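Local coordinates for mandelate racemase/muconate lactonizing enzyme-like protein (Rubrobacter xylanophilus DSM 9941, PDB 2QQ6), which binds magnesium and probably acts as a lyase or related enzyme of the mandelate racemase/muconate lactonizing family in the enolase superfamily, at residues A305-N319 and V332-H345. Sequence-based numbering, arbitrary orientation.
Sequences ANLAELDYIPFAPHN and VCAAVSNFAVLEWH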
# COMPACT_ATOMS: atom_id res chain seq x y z
N ALA B 305 -19.28 -2.91 3.58
CA ALA B 305 -20.43 -2.81 4.48
C ALA B 305 -21.26 -4.08 4.39
O ALA B 305 -21.77 -4.58 5.40
CB ALA B 305 -21.27 -1.61 4.11
N ASN B 306 -21.40 -4.59 3.17
CA ASN B 306 -22.16 -5.80 2.92
C ASN B 306 -21.57 -7.01 3.61
O ASN B 306 -22.31 -7.87 4.10
CB ASN B 306 -22.25 -6.08 1.42
CG ASN B 306 -23.15 -5.10 0.72
OD1 ASN B 306 -24.11 -4.61 1.29
ND2 ASN B 306 -22.85 -4.83 -0.54
N LEU B 307 -20.24 -7.08 3.63
CA LEU B 307 -19.55 -8.19 4.27
C LEU B 307 -19.88 -8.19 5.75
O LEU B 307 -20.20 -9.22 6.32
CB LEU B 307 -18.05 -8.10 4.07
CG LEU B 307 -17.49 -8.63 2.74
CD1 LEU B 307 -15.96 -8.56 2.77
CD2 LEU B 307 -17.95 -10.07 2.49
N ALA B 308 -19.82 -7.00 6.34
CA ALA B 308 -20.12 -6.82 7.76
C ALA B 308 -21.59 -7.10 8.07
O ALA B 308 -21.93 -7.63 9.13
CB ALA B 308 -19.76 -5.40 8.17
N GLU B 309 -22.47 -6.73 7.14
CA GLU B 309 -23.89 -6.94 7.30
C GLU B 309 -24.09 -8.41 7.59
O GLU B 309 -24.85 -8.80 8.47
CB GLU B 309 -24.60 -6.54 6.00
CG GLU B 309 -26.12 -6.36 6.09
CD GLU B 309 -26.89 -7.64 5.81
OE1 GLU B 309 -26.45 -8.42 4.93
OE2 GLU B 309 -27.95 -7.85 6.45
N LEU B 310 -23.39 -9.24 6.83
CA LEU B 310 -23.47 -10.67 7.00
C LEU B 310 -23.32 -11.07 8.46
O LEU B 310 -24.02 -11.95 8.94
CB LEU B 310 -22.37 -11.36 6.19
CG LEU B 310 -22.54 -11.32 4.67
CD1 LEU B 310 -21.30 -11.90 3.99
CD2 LEU B 310 -23.78 -12.11 4.28
N ASP B 311 -22.42 -10.40 9.16
CA ASP B 311 -22.17 -10.70 10.57
C ASP B 311 -22.89 -9.83 11.58
O ASP B 311 -22.59 -9.90 12.76
CB ASP B 311 -20.68 -10.67 10.85
CG ASP B 311 -20.01 -12.01 10.64
OD1 ASP B 311 -20.24 -12.92 11.47
OD2 ASP B 311 -19.26 -12.14 9.65
N TYR B 312 -23.84 -9.03 11.11
CA TYR B 312 -24.63 -8.13 11.95
C TYR B 312 -23.73 -7.10 12.64
O TYR B 312 -23.94 -6.76 13.81
CB TYR B 312 -25.43 -8.90 13.00
CG TYR B 312 -26.35 -9.96 12.41
CD1 TYR B 312 -26.59 -11.17 13.07
CD2 TYR B 312 -26.92 -9.78 11.15
CE1 TYR B 312 -27.36 -12.17 12.49
CE2 TYR B 312 -27.69 -10.78 10.56
CZ TYR B 312 -27.89 -11.97 11.23
OH TYR B 312 -28.60 -12.96 10.61
N ILE B 313 -22.74 -6.62 11.89
CA ILE B 313 -21.80 -5.63 12.39
C ILE B 313 -22.02 -4.24 11.78
O ILE B 313 -22.11 -4.08 10.55
CB ILE B 313 -20.37 -6.06 12.11
CG1 ILE B 313 -20.04 -7.22 13.04
CG2 ILE B 313 -19.41 -4.88 12.27
CD1 ILE B 313 -18.58 -7.55 13.14
N PRO B 314 -22.12 -3.21 12.63
CA PRO B 314 -22.33 -1.82 12.21
C PRO B 314 -21.25 -1.25 11.30
O PRO B 314 -20.06 -1.50 11.49
CB PRO B 314 -22.42 -1.08 13.53
CG PRO B 314 -23.01 -2.11 14.45
CD PRO B 314 -22.22 -3.32 14.10
N PHE B 315 -21.68 -0.46 10.32
CA PHE B 315 -20.80 0.20 9.36
C PHE B 315 -20.69 1.70 9.69
O PHE B 315 -21.67 2.44 9.55
CB PHE B 315 -21.37 0.02 7.96
CG PHE B 315 -20.58 0.70 6.89
CD1 PHE B 315 -19.31 0.27 6.56
CD2 PHE B 315 -21.12 1.78 6.19
CE1 PHE B 315 -18.59 0.88 5.54
CE2 PHE B 315 -20.41 2.39 5.17
CZ PHE B 315 -19.15 1.95 4.85
N ALA B 316 -19.52 2.14 10.13
CA ALA B 316 -19.32 3.54 10.49
C ALA B 316 -18.00 4.03 9.93
O ALA B 316 -17.01 4.12 10.65
CB ALA B 316 -19.34 3.68 12.00
N PRO B 317 -17.97 4.39 8.65
CA PRO B 317 -16.76 4.87 7.99
C PRO B 317 -16.02 6.02 8.66
O PRO B 317 -16.62 6.89 9.30
CB PRO B 317 -17.26 5.23 6.59
CG PRO B 317 -18.66 5.66 6.84
CD PRO B 317 -19.16 4.62 7.81
N HIS B 318 -14.70 6.01 8.49
CA HIS B 318 -13.79 7.02 9.02
C HIS B 318 -13.80 8.12 7.96
O HIS B 318 -13.71 7.83 6.77
CB HIS B 318 -12.39 6.38 9.19
CG HIS B 318 -11.31 7.32 9.63
ND1 HIS B 318 -10.38 7.85 8.76
CD2 HIS B 318 -10.97 7.77 10.86
CE1 HIS B 318 -9.51 8.59 9.44
NE2 HIS B 318 -9.85 8.56 10.71
N ASN B 319 -13.94 9.37 8.38
CA ASN B 319 -14.00 10.48 7.45
C ASN B 319 -13.09 11.61 7.87
O ASN B 319 -13.16 12.08 9.00
CB ASN B 319 -15.43 11.01 7.37
CG ASN B 319 -15.63 12.03 6.26
OD1 ASN B 319 -14.84 12.96 6.09
ND2 ASN B 319 -16.70 11.86 5.49
N VAL B 332 -23.10 6.40 0.31
CA VAL B 332 -22.88 5.00 0.66
C VAL B 332 -23.59 4.71 1.98
O VAL B 332 -24.22 3.66 2.13
CB VAL B 332 -21.36 4.70 0.78
CG1 VAL B 332 -21.14 3.29 1.32
CG2 VAL B 332 -20.70 4.85 -0.58
N CYS B 333 -23.50 5.64 2.92
CA CYS B 333 -24.17 5.49 4.21
C CYS B 333 -25.67 5.28 4.01
O CYS B 333 -26.34 4.64 4.82
CB CYS B 333 -23.98 6.73 5.07
SG CYS B 333 -22.29 7.03 5.58
N ALA B 334 -26.19 5.80 2.91
CA ALA B 334 -27.62 5.70 2.61
C ALA B 334 -28.02 4.37 2.00
O ALA B 334 -29.09 3.85 2.30
CB ALA B 334 -28.01 6.83 1.69
N ALA B 335 -27.15 3.84 1.15
CA ALA B 335 -27.38 2.59 0.43
C ALA B 335 -27.12 1.29 1.21
O ALA B 335 -27.13 0.21 0.62
CB ALA B 335 -26.55 2.59 -0.84
N VAL B 336 -26.90 1.38 2.51
CA VAL B 336 -26.64 0.19 3.29
C VAL B 336 -27.46 0.16 4.56
O VAL B 336 -27.59 1.17 5.24
CB VAL B 336 -25.15 0.09 3.63
CG1 VAL B 336 -24.34 -0.06 2.36
CG2 VAL B 336 -24.71 1.33 4.39
N SER B 337 -28.00 -1.01 4.88
CA SER B 337 -28.85 -1.17 6.06
C SER B 337 -28.12 -1.06 7.40
O SER B 337 -28.71 -0.65 8.40
CB SER B 337 -29.58 -2.51 6.01
OG SER B 337 -28.84 -3.53 6.66
N ASN B 338 -26.85 -1.44 7.42
CA ASN B 338 -26.09 -1.40 8.66
C ASN B 338 -25.32 -0.12 8.93
O ASN B 338 -24.29 -0.13 9.61
CB ASN B 338 -25.13 -2.60 8.73
CG ASN B 338 -24.27 -2.75 7.48
OD1 ASN B 338 -23.20 -3.35 7.54
ND2 ASN B 338 -24.75 -2.22 6.36
N PHE B 339 -25.80 1.01 8.41
CA PHE B 339 -25.11 2.26 8.66
C PHE B 339 -25.37 2.68 10.09
O PHE B 339 -26.47 2.51 10.61
CB PHE B 339 -25.59 3.37 7.74
CG PHE B 339 -25.10 4.72 8.16
CD1 PHE B 339 -23.75 5.03 8.10
CD2 PHE B 339 -25.98 5.65 8.69
CE1 PHE B 339 -23.27 6.25 8.59
CE2 PHE B 339 -25.50 6.87 9.18
CZ PHE B 339 -24.15 7.16 9.12
N ALA B 340 -24.35 3.26 10.72
CA ALA B 340 -24.43 3.72 12.09
C ALA B 340 -24.17 5.23 12.18
O ALA B 340 -25.10 6.01 12.36
CB ALA B 340 -23.45 2.95 12.95
N VAL B 341 -22.90 5.64 12.07
CA VAL B 341 -22.54 7.05 12.12
C VAL B 341 -21.33 7.37 11.27
O VAL B 341 -20.36 6.62 11.22
CB VAL B 341 -22.22 7.57 13.54
CG1 VAL B 341 -23.39 8.40 14.08
CG2 VAL B 341 -21.89 6.42 14.46
N LEU B 342 -21.40 8.52 10.61
CA LEU B 342 -20.31 8.98 9.76
C LEU B 342 -19.51 10.02 10.56
O LEU B 342 -20.06 10.77 11.37
CB LEU B 342 -20.87 9.58 8.47
CG LEU B 342 -19.90 10.25 7.49
CD1 LEU B 342 -18.77 9.31 7.17
CD2 LEU B 342 -20.64 10.63 6.24
N GLU B 343 -18.20 10.04 10.34
CA GLU B 343 -17.34 10.96 11.05
C GLU B 343 -17.20 12.32 10.39
O GLU B 343 -17.21 12.45 9.17
CB GLU B 343 -15.94 10.36 11.21
CG GLU B 343 -14.87 11.40 11.52
CD GLU B 343 -13.53 10.79 11.86
OE1 GLU B 343 -13.22 9.71 11.33
OE2 GLU B 343 -12.78 11.40 12.66
N TRP B 344 -17.08 13.34 11.24
CA TRP B 344 -16.85 14.70 10.80
C TRP B 344 -15.64 15.08 11.64
O TRP B 344 -15.64 14.89 12.86
CB TRP B 344 -18.05 15.61 11.10
CG TRP B 344 -17.84 17.02 10.59
CD1 TRP B 344 -17.44 17.39 9.33
CD2 TRP B 344 -17.98 18.24 11.33
NE1 TRP B 344 -17.33 18.75 9.25
CE2 TRP B 344 -17.66 19.30 10.46
CE3 TRP B 344 -18.36 18.54 12.65
CZ2 TRP B 344 -17.70 20.64 10.86
CZ3 TRP B 344 -18.40 19.87 13.05
CH2 TRP B 344 -18.07 20.90 12.16
N HIS B 345 -14.60 15.58 10.99
CA HIS B 345 -13.36 15.94 11.66
C HIS B 345 -13.04 17.42 11.44
O HIS B 345 -11.88 17.82 11.53
CB HIS B 345 -12.26 15.03 11.09
CG HIS B 345 -11.01 14.98 11.91
ND1 HIS B 345 -10.14 16.04 12.04
CD2 HIS B 345 -10.45 13.96 12.61
CE1 HIS B 345 -9.11 15.69 12.78
NE2 HIS B 345 -9.27 14.43 13.14
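Glu343 reaches from its strand across to the backbone of Asn319, and its side chain can be followed atom by atom. CB lies 3.9 Å from Asn319 CB; with CG anti to the backbone N (chi1 161°) and the chain extended beyond it, CG and then CD pass alongside the Asn319 carbonyl. At the tip, OE1 accepts the N-H of Asn319 at 3.1 Å, the donor coming from above the carboxylate plane, and lies beside the His318 ring, whose plane is turned 75° from the carboxylate. OE2 lies in plane at the edge of the His345 ring, close to the like-charged Asp127 and in a long, weak ion pair with Lys169. A long acidic residue suits this place because its carboxylate can reach past CB to the Asn319 N-H; an alanine here would probably leave that N-H without its acceptor. His318 itself is held through ND1 by Asp291 and lies against Glu268, a magnesium ligand.

Further back the two segments meet in a single bridge: Phe315 N donates to Asn338 O (2.7 Å), and Ala340 N to Phe315 O (3.0 Å). The Phe315 ring, buried and wholly apolar, has Ala305 CB over one face and Pro317 CD over the other, both offset toward the rim, while CE2 and CD2 obliquely meet Val332 CG1 and Val336 CG2. Compact Pro317 in turn sets CG against Leu342 CD1 (3.7 Å).

The contact belongs to the closing part of the enolase-type barrel. Phe315 lies between Ala305 of helix 298-310 and Pro317, with Val332 of helix 323-334 reaching it obliquely; residues 314-318 bond to the chain at 288-290. Strand 342-344, parallel to strand 121-127, brings Glu343 beside His318, whose side chain is at nearest about 4 Å from the magnesium ion.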